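Local structure of neurotoxin (Clostridium botulinum, 3N7L) at residues A[54-59]-A[181-186]; A[376-381]-A[412-417]; A[4-9]-A[211-216]; A[114-119]-A[173-178]. The protein probably binds gangliosides at the neuronal surface, this construct being the receptor-binding domain of a botulinum neurotoxin. All blocks are in the same frame, centred on the assembly; numbering follows the deposited sequence.

Contacts 1, 3 and 4 lie in the concanavalin-like N-terminal half, whereas contact 2 lies in the trefoil C-terminal half, about 41 to 49 Å from the others between centres. Along the chain contacts 1, 3 and 4 are nested: contact 3 closes the longest loop, contact 1 lies inside it and contact 4 inside contact 1; contact 2 opens only after all three have closed. Contacts 1 and 4 reach the same antiparallel sheet, and contacts 1 and 3 touch where Ile181 and Val58 meet Leu9 between the two sheets. In each half, segments distant in sequence are thus brought together within one mainly beta fold, a worked example of how a two-part binding domain is assembled.

Contact 1. Residues A[54-59]-A[181-186]; sequences GKVIVT and ITFQMN
Val56 O is met by three groups of the opposing strand. Phe183 N donates to it at 2.8 Å, in the carbonyl plane and nearly straight (170° at the hydrogen), while the Thr182 CA-H adds a contact at 3.4 Å from CA to that same oxygen. The Phe183 ring also turns its edge to it, CD2 standing 3.7 Å from Val56 O. Val56 N returns a bond to Phe183 O, and Val58 and Ile181 form a second such reciprocal pair; Ile57 and Thr182 make the non-hydrogen-bonded pair between them. On the face of Val56, Val58, Ile181 and Phe183 the contact is hydrocarbon, with Val56 CB 3.8 Å from Phe183 CB. The other face is amphipathic. With CG anti to the backbone N (chi1 -180°) and its chain extended, Lys55 runs obliquely across Gln184, its CB 3.5 Å from Gln184 NE2, and brings CE to 3.7 Å from Thr182 CG2. Asn186 ND2 donates to Gln184 OE1, which helps fix the amide's rotation. Beyond the last pair, a water donates to Gly54 O and accepts from Met185 N. Strand 27-31 flanks strand 55-59 on its other edge, and strands 91-93 and 95-97 bond to strand 180-187; the apolar face packs on Leu9 and Leu11 of strand 7-14 and on strand 202-211, where Phe208 meets Phe183 edge-to-face.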
loop_
_atom_site.group_PDB
_atom_site.type_symbol
_atom_site.label_atom_id
_atom_site.label_comp_id
_atom_site.label_asym_id
_atom_site.label_seq_id
_atom_site.Cartn_x
_atom_site.Cartn_y
_atom_site.Cartn_z
ATOM N N GLY A 54 10.156 -15.970 -13.491
ATOM C CA GLY A 54 11.272 -15.645 -12.628
ATOM C C GLY A 54 11.442 -16.582 -11.450
ATOM O O GLY A 54 10.481 -17.173 -10.955
ATOM N N LYS A 55 12.682 -16.705 -10.992
ATOM C CA LYS A 55 13.005 -17.566 -9.867
ATOM C C LYS A 55 14.258 -17.044 -9.180
ATOM O O LYS A 55 15.276 -16.811 -9.829
ATOM C CB LYS A 55 13.238 -18.997 -10.363
ATOM C CG LYS A 55 13.583 -19.998 -9.279
ATOM C CD LYS A 55 13.823 -21.375 -9.883
ATOM C CE LYS A 55 14.086 -22.410 -8.807
ATOM N NZ LYS A 55 14.326 -23.758 -9.392
ATOM N N VAL A 56 14.176 -16.841 -7.869
ATOM C CA VAL A 56 15.321 -16.368 -7.100
ATOM C C VAL A 56 15.673 -17.433 -6.068
ATOM O O VAL A 56 14.845 -17.806 -5.236
ATOM C CB VAL A 56 15.020 -15.030 -6.378
ATOM C CG1 VAL A 56 16.223 -14.608 -5.535
ATOM C CG2 VAL A 56 14.700 -13.946 -7.404
ATOM N N ILE A 57 16.902 -17.929 -6.131
ATOM C CA ILE A 57 17.340 -18.961 -5.203
ATOM C C ILE A 57 18.428 -18.472 -4.260
ATOM O O ILE A 57 19.501 -18.043 -4.693
ATOM C CB ILE A 57 17.866 -20.192 -5.957
ATOM C CG1 ILE A 57 16.804 -20.682 -6.942
ATOM C CG2 ILE A 57 18.212 -21.297 -4.965
ATOM C CD1 ILE A 57 17.281 -21.790 -7.855
ATOM N N VAL A 58 18.138 -18.533 -2.967
ATOM C CA VAL A 58 19.088 -18.115 -1.953
ATOM C C VAL A 58 19.556 -19.344 -1.180
ATOM O O VAL A 58 18.750 -20.054 -0.573
ATOM C CB VAL A 58 18.455 -17.120 -0.959
ATOM C CG1 VAL A 58 19.476 -16.713 0.096
ATOM C CG2 VAL A 58 17.945 -15.890 -1.702
ATOM N N THR A 59 20.857 -19.601 -1.222
ATOM C CA THR A 59 21.436 -20.738 -0.515
ATOM C C THR A 59 22.344 -20.182 0.572
ATOM O O THR A 59 23.383 -19.583 0.283
ATOM C CB THR A 59 22.264 -21.620 -1.458
ATOM O OG1 THR A 59 21.449 -22.027 -2.561
ATOM C CG2 THR A 59 22.771 -22.860 -0.725
ATOM N N ILE A 181 16.237 -21.093 -0.038
ATOM C CA ILE A 181 14.967 -20.376 -0.098
ATOM C C ILE A 181 14.726 -20.020 -1.559
ATOM O O ILE A 181 15.563 -19.381 -2.201
ATOM C CB ILE A 181 15.000 -19.078 0.740
ATOM C CG1 ILE A 181 15.344 -19.407 2.191
ATOM C CG2 ILE A 181 13.629 -18.383 0.685
ATOM C CD1 ILE A 181 15.602 -18.192 3.039
ATOM N N THR A 182 13.584 -20.444 -2.082
ATOM C CA THR A 182 13.246 -20.194 -3.472
ATOM C C THR A 182 12.047 -19.263 -3.635
ATOM O O THR A 182 10.935 -19.581 -3.198
ATOM C CB THR A 182 12.935 -21.516 -4.202
ATOM O OG1 THR A 182 14.081 -22.378 -4.140
ATOM C CG2 THR A 182 12.580 -21.254 -5.654
ATOM N N PHE A 183 12.291 -18.113 -4.257
ATOM C CA PHE A 183 11.248 -17.126 -4.530
ATOM C C PHE A 183 10.734 -17.413 -5.941
ATOM O O PHE A 183 11.458 -17.235 -6.922
ATOM C CB PHE A 183 11.823 -15.705 -4.479
ATOM C CG PHE A 183 12.238 -15.258 -3.102
ATOM C CD1 PHE A 183 11.439 -14.381 -2.368
ATOM C CD2 PHE A 183 13.437 -15.697 -2.547
ATOM C CE1 PHE A 183 11.835 -13.944 -1.106
ATOM C CE2 PHE A 183 13.840 -15.265 -1.281
ATOM C CZ PHE A 183 13.039 -14.387 -0.560
ATOM N N GLN A 184 9.492 -17.871 -6.044
ATOM C CA GLN A 184 8.913 -18.190 -7.341
ATOM C C GLN A 184 7.429 -18.459 -7.172
ATOM O O GLN A 184 7.016 -19.134 -6.230
ATOM C CB GLN A 184 9.609 -19.423 -7.938
ATOM C CG GLN A 184 9.045 -19.890 -9.275
ATOM C CD GLN A 184 9.830 -21.055 -9.872
ATOM O OE1 GLN A 184 9.970 -22.110 -9.252
ATOM N NE2 GLN A 184 10.346 -20.863 -11.083
ATOM N N MET A 185 6.626 -17.921 -8.080
ATOM C CA MET A 185 5.188 -18.116 -8.015
ATOM C C MET A 185 4.787 -19.426 -8.682
ATOM O O MET A 185 4.688 -19.514 -9.913
ATOM C CB MET A 185 4.482 -16.935 -8.668
ATOM C CG MET A 185 4.943 -15.616 -8.092
ATOM S SD MET A 185 3.924 -14.259 -8.605
ATOM C CE MET A 185 2.571 -14.418 -7.441
ATOM N N ASN A 186 4.561 -20.441 -7.852
ATOM C CA ASN A 186 4.184 -21.762 -8.336
ATOM C C ASN A 186 2.776 -22.157 -7.930
ATOM O O ASN A 186 2.441 -22.209 -6.745
ATOM C CB ASN A 186 5.172 -22.814 -7.837
ATOM C CG ASN A 186 6.587 -22.533 -8.278
ATOM O OD1 ASN A 186 6.824 -22.147 -9.419
ATOM N ND2 ASN A 186 7.542 -22.738 -7.377
HETATM O O HOH W 1 7.801 -16.525 -10.427
#

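Contact 2. Residues A[376-381]-A[412-417]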
loop_
_atom_site.group_PDB
_atom_site.type_symbol
_atom_site.label_atom_id
_atom_site.label_comp_id
_atom_site.label_asym_id
_atom_site.label_seq_id
_atom_site.Cartn_x
_atom_site.Cartn_y
_atom_site.Cartn_z
ATOM N N ILE A 376 -9.442 22.396 6.415
ATOM C CA ILE A 376 -9.156 21.026 6.016
ATOM C C ILE A 376 -10.180 20.545 4.987
ATOM O O ILE A 376 -11.328 20.986 4.989
ATOM C CB ILE A 376 -9.132 20.092 7.262
ATOM C CG1 ILE A 376 -8.615 18.708 6.870
ATOM C CG2 ILE A 376 -10.521 20.006 7.893
ATOM C CD1 ILE A 376 -8.421 17.783 8.050
ATOM N N LEU A 377 -9.753 19.658 4.093
ATOM C CA LEU A 377 -10.639 19.140 3.053
ATOM C C LEU A 377 -11.377 17.896 3.521
ATOM O O LEU A 377 -10.761 16.920 3.942
ATOM C CB LEU A 377 -9.847 18.801 1.778
ATOM C CG LEU A 377 -10.688 18.267 0.602
ATOM C CD1 LEU A 377 -11.661 19.346 0.136
ATOM C CD2 LEU A 377 -9.782 17.861 -0.550
ATOM N N SER A 378 -12.700 17.935 3.446
ATOM C CA SER A 378 -13.505 16.798 3.839
ATOM C C SER A 378 -14.512 16.502 2.725
ATOM O O SER A 378 -14.334 16.931 1.582
ATOM C CB SER A 378 -14.225 17.086 5.158
ATOM O OG SER A 378 -14.805 15.906 5.685
ATOM N N ILE A 379 -15.576 15.787 3.064
ATOM C CA ILE A 379 -16.587 15.411 2.088
ATOM C C ILE A 379 -17.931 15.332 2.797
ATOM O O ILE A 379 -17.988 15.094 3.998
ATOM C CB ILE A 379 -16.223 14.036 1.471
ATOM C CG1 ILE A 379 -17.133 13.698 0.294
ATOM C CG2 ILE A 379 -16.327 12.950 2.538
ATOM C CD1 ILE A 379 -16.646 12.470 -0.485
ATOM N N GLY A 380 -19.015 15.539 2.061
ATOM C CA GLY A 380 -20.325 15.468 2.682
ATOM C C GLY A 380 -21.437 15.730 1.692
ATOM O O GLY A 380 -21.201 16.228 0.589
ATOM N N SER A 381 -22.659 15.394 2.080
ATOM C CA SER A 381 -23.789 15.610 1.202
ATOM C C SER A 381 -24.535 16.874 1.610
ATOM O O SER A 381 -24.884 17.052 2.775
ATOM C CB SER A 381 -24.723 14.401 1.243
ATOM O OG SER A 381 -25.785 14.554 0.315
ATOM N N SER A 412 -10.955 12.653 11.815
ATOM C CA SER A 412 -11.942 11.930 11.033
ATOM C C SER A 412 -11.380 11.293 9.762
ATOM O O SER A 412 -10.566 11.892 9.062
ATOM C CB SER A 412 -13.086 12.869 10.669
ATOM O OG SER A 412 -14.070 12.185 9.917
ATOM N N THR A 413 -11.822 10.076 9.466
ATOM C CA THR A 413 -11.377 9.390 8.259
ATOM C C THR A 413 -11.998 10.050 7.026
ATOM O O THR A 413 -11.628 9.742 5.893
ATOM C CB THR A 413 -11.760 7.894 8.277
ATOM O OG1 THR A 413 -13.155 7.763 8.565
ATOM C CG2 THR A 413 -10.944 7.146 9.323
ATOM N N SER A 414 -12.941 10.965 7.251
ATOM C CA SER A 414 -13.591 11.670 6.149
ATOM C C SER A 414 -12.639 12.718 5.563
ATOM O O SER A 414 -12.952 13.370 4.567
ATOM C CB SER A 414 -14.890 12.341 6.624
ATOM O OG SER A 414 -14.633 13.432 7.496
ATOM N N THR A 415 -11.471 12.870 6.188
ATOM C CA THR A 415 -10.463 13.817 5.719
ATOM C C THR A 415 -9.277 13.064 5.118
ATOM O O THR A 415 -8.266 13.673 4.759
ATOM C CB THR A 415 -9.940 14.727 6.869
ATOM O OG1 THR A 415 -9.312 13.926 7.876
ATOM C CG2 THR A 415 -11.079 15.495 7.495
ATOM N N HIS A 416 -9.395 11.739 5.021
ATOM C CA HIS A 416 -8.321 10.922 4.449
ATOM C C HIS A 416 -8.561 10.700 2.959
ATOM O O HIS A 416 -9.542 10.064 2.567
ATOM C CB HIS A 416 -8.225 9.560 5.148
ATOM C CG HIS A 416 -7.885 9.643 6.605
ATOM N ND1 HIS A 416 -7.620 10.834 7.247
ATOM C CD2 HIS A 416 -7.790 8.678 7.550
ATOM C CE1 HIS A 416 -7.382 10.600 8.525
ATOM N NE2 HIS A 416 -7.479 9.300 8.735
ATOM N N TRP A 417 -7.655 11.219 2.135
ATOM C CA TRP A 417 -7.781 11.087 0.693
ATOM C C TRP A 417 -6.741 10.152 0.099
ATOM O O TRP A 417 -5.571 10.169 0.481
ATOM C CB TRP A 417 -7.690 12.458 0.027
ATOM C CG TRP A 417 -8.800 13.378 0.434
ATOM C CD1 TRP A 417 -8.806 14.239 1.494
ATOM C CD2 TRP A 417 -10.086 13.491 -0.184
ATOM N NE1 TRP A 417 -10.022 14.880 1.577
ATOM C CE2 TRP A 417 -10.826 14.440 0.558
ATOM C CE3 TRP A 417 -10.690 12.880 -1.293
ATOM C CZ2 TRP A 417 -12.139 14.795 0.225
ATOM C CZ3 TRP A 417 -11.995 13.231 -1.624
ATOM C CH2 TRP A 417 -12.705 14.179 -0.866
HETATM O O HOH W 2 -8.055 16.333 4.046
#
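The indole of Trp417 and the side chain of Leu377 cross at about a right angle, and this crossing organises one end of the contact. Leu377 CD2 lies over one face of the indole, 4.0 Å from the centroid of the five-membered ring and displaced toward the rim, a CH-pi contact. The ring's edge meets the backbone of the same strand: NE1 donates to Leu377 O at 3.2 Å in a nearly straight bond (174° at the hydrogen). The oxygen lies in the indole plane, yet the donor stands well above the plane of that carbonyl, so the bond favours the ring's geometry over the acceptor's. Farther along the same edge, Trp417 CZ2 comes to 3.3 Å from Ser378 O. A water lies 2.8 Å from Leu377 O, and it is equally near Thr415 O. Thr415 meets Ile376 at about a right angle, Ile376 CD1 reaching 3.6 Å from Thr415 CG2, because Ile376 holds CG1 anti to its backbone N (chi1 -171°). To one side of these apolar contacts, Ser378 OG and Ser414 OG share a hydrogen bond of 3.1 Å, and Ser414 OG is bonded in turn to Ser412 OG, giving a short chain of hydroxyls. Asn251 binds Ser414 O, and Phe268 and Met249 also touch the Trp417 side chain. A 3-10 turn lying against strand 373-384 thus leads into strand 417-421, which pairs with strand 246-251, and the buried tryptophan docks the chain's end into the core of this half's beta-trefoil fold.

Contact 3. Residues A[4-9]-A[211-216]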
loop_
_atom_site.group_PDB
_atom_site.type_symbol
_atom_site.label_atom_id
_atom_site.label_comp_id
_atom_site.label_asym_id
_atom_site.label_seq_id
_atom_site.Cartn_x
_atom_site.Cartn_y
_atom_site.Cartn_z
ATOM N N ASN A 4 20.148 -5.891 14.459
ATOM C CA ASN A 4 20.911 -6.257 13.271
ATOM C C ASN A 4 21.969 -7.292 13.617
ATOM O O ASN A 4 22.401 -8.064 12.759
ATOM C CB ASN A 4 21.578 -5.024 12.664
ATOM C CG ASN A 4 20.584 -4.090 12.010
ATOM O OD1 ASN A 4 19.922 -4.452 11.034
ATOM N ND2 ASN A 4 20.468 -2.881 12.546
ATOM N N ASP A 5 22.387 -7.299 14.878
ATOM C CA ASP A 5 23.389 -8.246 15.341
ATOM C C ASP A 5 22.882 -9.677 15.168
ATOM O O ASP A 5 23.673 -10.622 15.131
ATOM C CB ASP A 5 23.720 -7.988 16.813
ATOM C CG ASP A 5 24.466 -6.682 17.027
ATOM O OD1 ASP A 5 24.715 -6.325 18.200
ATOM O OD2 ASP A 5 24.807 -6.014 16.025
ATOM N N SER A 6 21.564 -9.829 15.055
ATOM C CA SER A 6 20.963 -11.148 14.887
ATOM C C SER A 6 20.560 -11.422 13.438
ATOM O O SER A 6 20.136 -12.526 13.107
ATOM C CB SER A 6 19.742 -11.297 15.808
ATOM O OG SER A 6 18.756 -10.315 15.531
ATOM N N LYS A 7 20.697 -10.422 12.574
ATOM C CA LYS A 7 20.341 -10.594 11.171
ATOM C C LYS A 7 21.299 -11.584 10.505
ATOM O O LYS A 7 22.507 -11.358 10.465
ATOM C CB LYS A 7 20.390 -9.247 10.444
ATOM C CG LYS A 7 19.987 -9.329 8.978
ATOM C CD LYS A 7 20.198 -8.008 8.250
ATOM C CE LYS A 7 19.221 -6.941 8.705
ATOM N NZ LYS A 7 19.401 -5.676 7.928
ATOM N N ILE A 8 20.755 -12.681 9.983
ATOM C CA ILE A 8 21.577 -13.700 9.340
ATOM C C ILE A 8 21.377 -13.780 7.828
ATOM O O ILE A 8 22.093 -14.501 7.133
ATOM C CB ILE A 8 21.326 -15.092 9.969
ATOM C CG1 ILE A 8 19.837 -15.448 9.895
ATOM C CG2 ILE A 8 21.792 -15.088 11.423
ATOM C CD1 ILE A 8 19.518 -16.845 10.397
ATOM N N LEU A 9 20.395 -13.041 7.325
ATOM C CA LEU A 9 20.117 -12.993 5.894
ATOM C C LEU A 9 19.512 -11.639 5.582
ATOM O O LEU A 9 18.612 -11.173 6.281
ATOM C CB LEU A 9 19.145 -14.097 5.473
ATOM C CG LEU A 9 18.704 -14.021 4.002
ATOM C CD1 LEU A 9 19.922 -14.096 3.087
ATOM C CD2 LEU A 9 17.740 -15.156 3.685
ATOM N N PHE A 211 16.149 -12.990 10.936
ATOM C CA PHE A 211 16.848 -12.720 12.188
ATOM C C PHE A 211 16.912 -13.975 13.056
ATOM O O PHE A 211 15.947 -14.738 13.135
ATOM C CB PHE A 211 16.122 -11.617 12.962
ATOM C CG PHE A 211 16.089 -10.294 12.253
ATOM C CD1 PHE A 211 17.115 -9.373 12.427
ATOM C CD2 PHE A 211 15.028 -9.968 11.412
ATOM C CE1 PHE A 211 17.088 -8.143 11.773
ATOM C CE2 PHE A 211 14.989 -8.744 10.753
ATOM C CZ PHE A 211 16.021 -7.828 10.933
ATOM N N ALA A 212 18.051 -14.174 13.713
ATOM C CA ALA A 212 18.245 -15.330 14.577
ATOM C C ALA A 212 17.658 -15.067 15.956
ATOM O O ALA A 212 18.265 -15.397 16.969
ATOM C CB ALA A 212 19.730 -15.655 14.692
ATOM N N LYS A 213 16.477 -14.465 15.992
ATOM C CA LYS A 213 15.813 -14.185 17.257
ATOM C C LYS A 213 14.331 -13.949 17.030
ATOM O O LYS A 213 13.884 -13.802 15.892
ATOM C CB LYS A 213 16.417 -12.949 17.930
ATOM C CG LYS A 213 16.067 -11.640 17.242
ATOM C CD LYS A 213 16.540 -10.436 18.045
ATOM C CE LYS A 213 15.809 -10.327 19.373
ATOM N NZ LYS A 213 16.196 -9.093 20.110
ATOM N N GLU A 214 13.579 -13.903 18.125
ATOM C CA GLU A 214 12.143 -13.669 18.075
ATOM C C GLU A 214 11.941 -12.170 18.294
ATOM O O GLU A 214 12.029 -11.685 19.421
ATOM C CB GLU A 214 11.446 -14.457 19.190
ATOM C CG GLU A 214 9.939 -14.632 19.015
ATOM C CD GLU A 214 9.233 -15.083 20.294
ATOM O OE1 GLU A 214 9.885 -15.711 21.164
ATOM O OE2 GLU A 214 8.016 -14.816 20.424
ATOM N N LEU A 215 11.685 -11.436 17.213
ATOM C CA LEU A 215 11.476 -9.992 17.301
ATOM C C LEU A 215 10.189 -9.674 18.042
ATOM O O LEU A 215 9.160 -10.296 17.794
ATOM C CB LEU A 215 11.394 -9.377 15.903
ATOM C CG LEU A 215 12.578 -9.517 14.943
ATOM C CD1 LEU A 215 12.230 -8.818 13.635
ATOM C CD2 LEU A 215 13.833 -8.911 15.550
ATOM N N ASP A 216 10.237 -8.707 18.952
ATOM C CA ASP A 216 9.032 -8.332 19.682
ATOM C C ASP A 216 8.333 -7.186 18.956
ATOM O O ASP A 216 8.876 -6.638 17.993
ATOM C CB ASP A 216 9.376 -7.938 21.122
ATOM C CG ASP A 216 10.307 -6.749 21.202
ATOM O OD1 ASP A 216 11.094 -6.685 22.171
ATOM O OD2 ASP A 216 10.247 -5.872 20.316
#
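Phe211 has CG anti to its carbonyl carbon (chi1 -63°), which swings the ring toward Lys7. Lys7 answers with CG anti to its own backbone N (chi1 -178°) and a bend at chi3, -70°, that folds the chain back along the ring. Its CB stands 3.7 Å from Phe211 CE1, and CE comes to 3.9 Å from that same ring carbon. The two residues form an antiparallel non-hydrogen-bonded pair, their CA atoms 4.2 Å apart. Ser6 OG sits at the ring's edge, 3.6 Å from Phe211 CD1, but its hydrogen bond is to Ile3 O; it also touches the methylenes of Lys213, whose CD is 3.4 Å from Ser6 OG. The one hydrogen bond joining the segments runs from Ala212 N to Ser6 O at 2.7 Å, close to straight at the hydrogen although the donor stands above the carbonyl plane. Ile8 CG2 then meets Ala212 CB, 3.9 Å away. Just beyond, Ile8 and Leu9 both face Ile210 in a classic beta bulge. Leu215 CD2 lies over one face of the Phe211 ring, and Leu223 of helix 217-226 also packs on this side chain, tying the end of strand 202-211 to the helix that follows. The amino group of Lys7 has a weak bond to Asn4 OD1 and a cation-pi partner in Tyr209. The chemistry is divided accordingly: a single backbone bond joins the segments, next to those Ile8 and Leu9 make with Ile210, the lysine's aliphatic length packs against phenylalanine, and its charge is probably stabilised by the neighbouring aromatic ring.

Contact 4. Residues A[114-119]-A[173-178]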
loop_
_atom_site.group_PDB
_atom_site.type_symbol
_atom_site.label_atom_id
_atom_site.label_comp_id
_atom_site.label_asym_id
_atom_site.label_seq_id
_atom_site.Cartn_x
_atom_site.Cartn_y
_atom_site.Cartn_z
ATOM N N PHE A 114 1.839 -18.897 6.437
ATOM C CA PHE A 114 3.180 -19.357 6.750
ATOM C C PHE A 114 3.015 -20.749 7.337
ATOM O O PHE A 114 2.255 -20.949 8.289
ATOM C CB PHE A 114 3.854 -18.424 7.765
ATOM C CG PHE A 114 5.163 -18.947 8.290
ATOM C CD1 PHE A 114 5.218 -19.645 9.490
ATOM C CD2 PHE A 114 6.337 -18.773 7.564
ATOM C CE1 PHE A 114 6.423 -20.169 9.964
ATOM C CE2 PHE A 114 7.550 -19.291 8.028
ATOM C CZ PHE A 114 7.589 -19.990 9.231
ATOM N N THR A 115 3.735 -21.703 6.761
ATOM C CA THR A 115 3.651 -23.091 7.187
ATOM C C THR A 115 4.964 -23.660 7.696
ATOM O O THR A 115 6.012 -23.481 7.083
ATOM C CB THR A 115 3.174 -23.988 6.021
ATOM O OG1 THR A 115 1.911 -23.515 5.545
ATOM C CG2 THR A 115 3.033 -25.440 6.476
ATOM N N LEU A 116 4.885 -24.348 8.827
ATOM C CA LEU A 116 6.029 -25.015 9.435
ATOM C C LEU A 116 5.751 -26.474 9.056
ATOM O O LEU A 116 4.786 -27.064 9.535
ATOM C CB LEU A 116 5.982 -24.821 10.955
ATOM C CG LEU A 116 7.189 -24.240 11.703
ATOM C CD1 LEU A 116 7.910 -23.205 10.851
ATOM C CD2 LEU A 116 6.709 -23.630 13.025
ATOM N N LYS A 117 6.570 -27.045 8.183
ATOM C CA LYS A 117 6.340 -28.417 7.738
ATOM C C LYS A 117 7.326 -29.426 8.324
ATOM O O LYS A 117 8.488 -29.479 7.918
ATOM C CB LYS A 117 6.401 -28.471 6.210
ATOM C CG LYS A 117 5.977 -29.799 5.601
ATOM C CD LYS A 117 6.258 -29.807 4.111
ATOM C CE LYS A 117 5.658 -31.029 3.439
ATOM N NZ LYS A 117 4.175 -30.996 3.516
ATOM N N GLN A 118 6.871 -30.235 9.274
ATOM C CA GLN A 118 7.776 -31.221 9.851
ATOM C C GLN A 118 7.991 -32.375 8.869
ATOM O O GLN A 118 9.115 -32.836 8.694
ATOM C CB GLN A 118 7.255 -31.731 11.195
ATOM C CG GLN A 118 6.001 -32.542 11.138
ATOM C CD GLN A 118 5.683 -33.166 12.479
ATOM O OE1 GLN A 118 6.505 -33.883 13.053
ATOM N NE2 GLN A 118 4.483 -32.896 12.988
ATOM N N ASN A 119 6.920 -32.841 8.231
ATOM C CA ASN A 119 7.037 -33.907 7.235
ATOM C C ASN A 119 5.888 -33.856 6.235
ATOM O O ASN A 119 4.962 -33.056 6.385
ATOM C CB ASN A 119 7.123 -35.301 7.887
ATOM C CG ASN A 119 5.932 -35.629 8.757
ATOM O OD1 ASN A 119 4.780 -35.504 8.339
ATOM N ND2 ASN A 119 6.205 -36.070 9.982
ATOM N N THR A 173 8.998 -32.726 16.188
ATOM C CA THR A 173 10.252 -33.474 16.125
ATOM C C THR A 173 10.474 -34.104 14.765
ATOM O O THR A 173 9.577 -34.741 14.207
ATOM C CB THR A 173 10.321 -34.585 17.191
ATOM O OG1 THR A 173 9.001 -35.070 17.475
ATOM C CG2 THR A 173 10.983 -34.058 18.455
ATOM N N GLY A 174 11.678 -33.917 14.237
ATOM C CA GLY A 174 12.007 -34.463 12.937
ATOM C C GLY A 174 12.063 -33.374 11.889
ATOM O O GLY A 174 12.625 -33.568 10.814
ATOM N N ILE A 175 11.480 -32.219 12.197
ATOM C CA ILE A 175 11.489 -31.119 11.245
ATOM C C ILE A 175 12.937 -30.770 10.932
ATOM O O ILE A 175 13.767 -30.604 11.829
ATOM C CB ILE A 175 10.725 -29.878 11.791
ATOM C CG1 ILE A 175 10.583 -28.829 10.683
ATOM C CG2 ILE A 175 11.435 -29.300 13.011
ATOM C CD1 ILE A 175 9.547 -27.768 10.981
ATOM N N ASN A 176 13.239 -30.693 9.644
ATOM C CA ASN A 176 14.580 -30.392 9.183
ATOM C C ASN A 176 14.519 -29.140 8.314
ATOM O O ASN A 176 13.927 -29.147 7.231
ATOM C CB ASN A 176 15.114 -31.580 8.374
ATOM C CG ASN A 176 16.611 -31.507 8.139
ATOM O OD1 ASN A 176 17.126 -30.514 7.636
ATOM N ND2 ASN A 176 17.316 -32.575 8.497
ATOM N N PHE A 177 15.125 -28.062 8.792
ATOM C CA PHE A 177 15.120 -26.813 8.047
ATOM C C PHE A 177 16.130 -26.795 6.911
ATOM O O PHE A 177 17.268 -27.239 7.060
ATOM C CB PHE A 177 15.347 -25.638 8.999
ATOM C CG PHE A 177 14.170 -25.360 9.888
ATOM C CD1 PHE A 177 12.954 -24.954 9.342
ATOM C CD2 PHE A 177 14.263 -25.531 11.266
ATOM C CE1 PHE A 177 11.846 -24.726 10.154
ATOM C CE2 PHE A 177 13.160 -25.304 12.089
ATOM C CZ PHE A 177 11.950 -24.902 11.533
ATOM N N SER A 178 15.688 -26.284 5.766
ATOM C CA SER A 178 16.514 -26.190 4.569
ATOM C C SER A 178 17.329 -24.902 4.549
ATOM O O SER A 178 16.922 -23.886 5.107
ATOM C CB SER A 178 15.625 -26.245 3.325
ATOM O OG SER A 178 16.339 -25.868 2.161
HETATM O O HOH W 3 10.839 -34.832 8.448
#
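The ring of Phe177 takes Leu116 at its edge, Leu116 CD1 lying near the ring plane and 4.3 Å from Phe177 CE1. On one face rests CG1 of Ile175, from the ring's own segment, displaced toward the rim; Tyr70 meets the same ring edge-to-face, and Trp103 also touches Phe177. Ile175 is the main link to 114-119. With CG1 anti to the backbone N (chi1 -172°), it extends that methylene to 3.5 Å from Lys117 O, while its CB packs 3.8 Å from Gln118 CA. Its tip, CD1, comes to 4.3 Å from Leu116 CG. The chain turns a corner at Gln118, and Gln118 and Asn119 both face Ser122 in a classic beta bulge. There a water donates to Gln118 O at 2.6 Å and, at 3.2 Å, to Gly174 O. Gly174 has backbone angles at which a CB would press on the preceding carbonyl. Ser101 supplies the second polar link: its OG accepts from Asn176 N and has Lys117 O and Gln118 O as alternative acceptors for its single proton. The loop before strand 180-187 is therefore fastened to this corner by hydrocarbon contact and by polar bridges: the water joins a carbonyl of each segment, and the serine hydroxyl links the loop's backbone to one or other carbonyl of the turn.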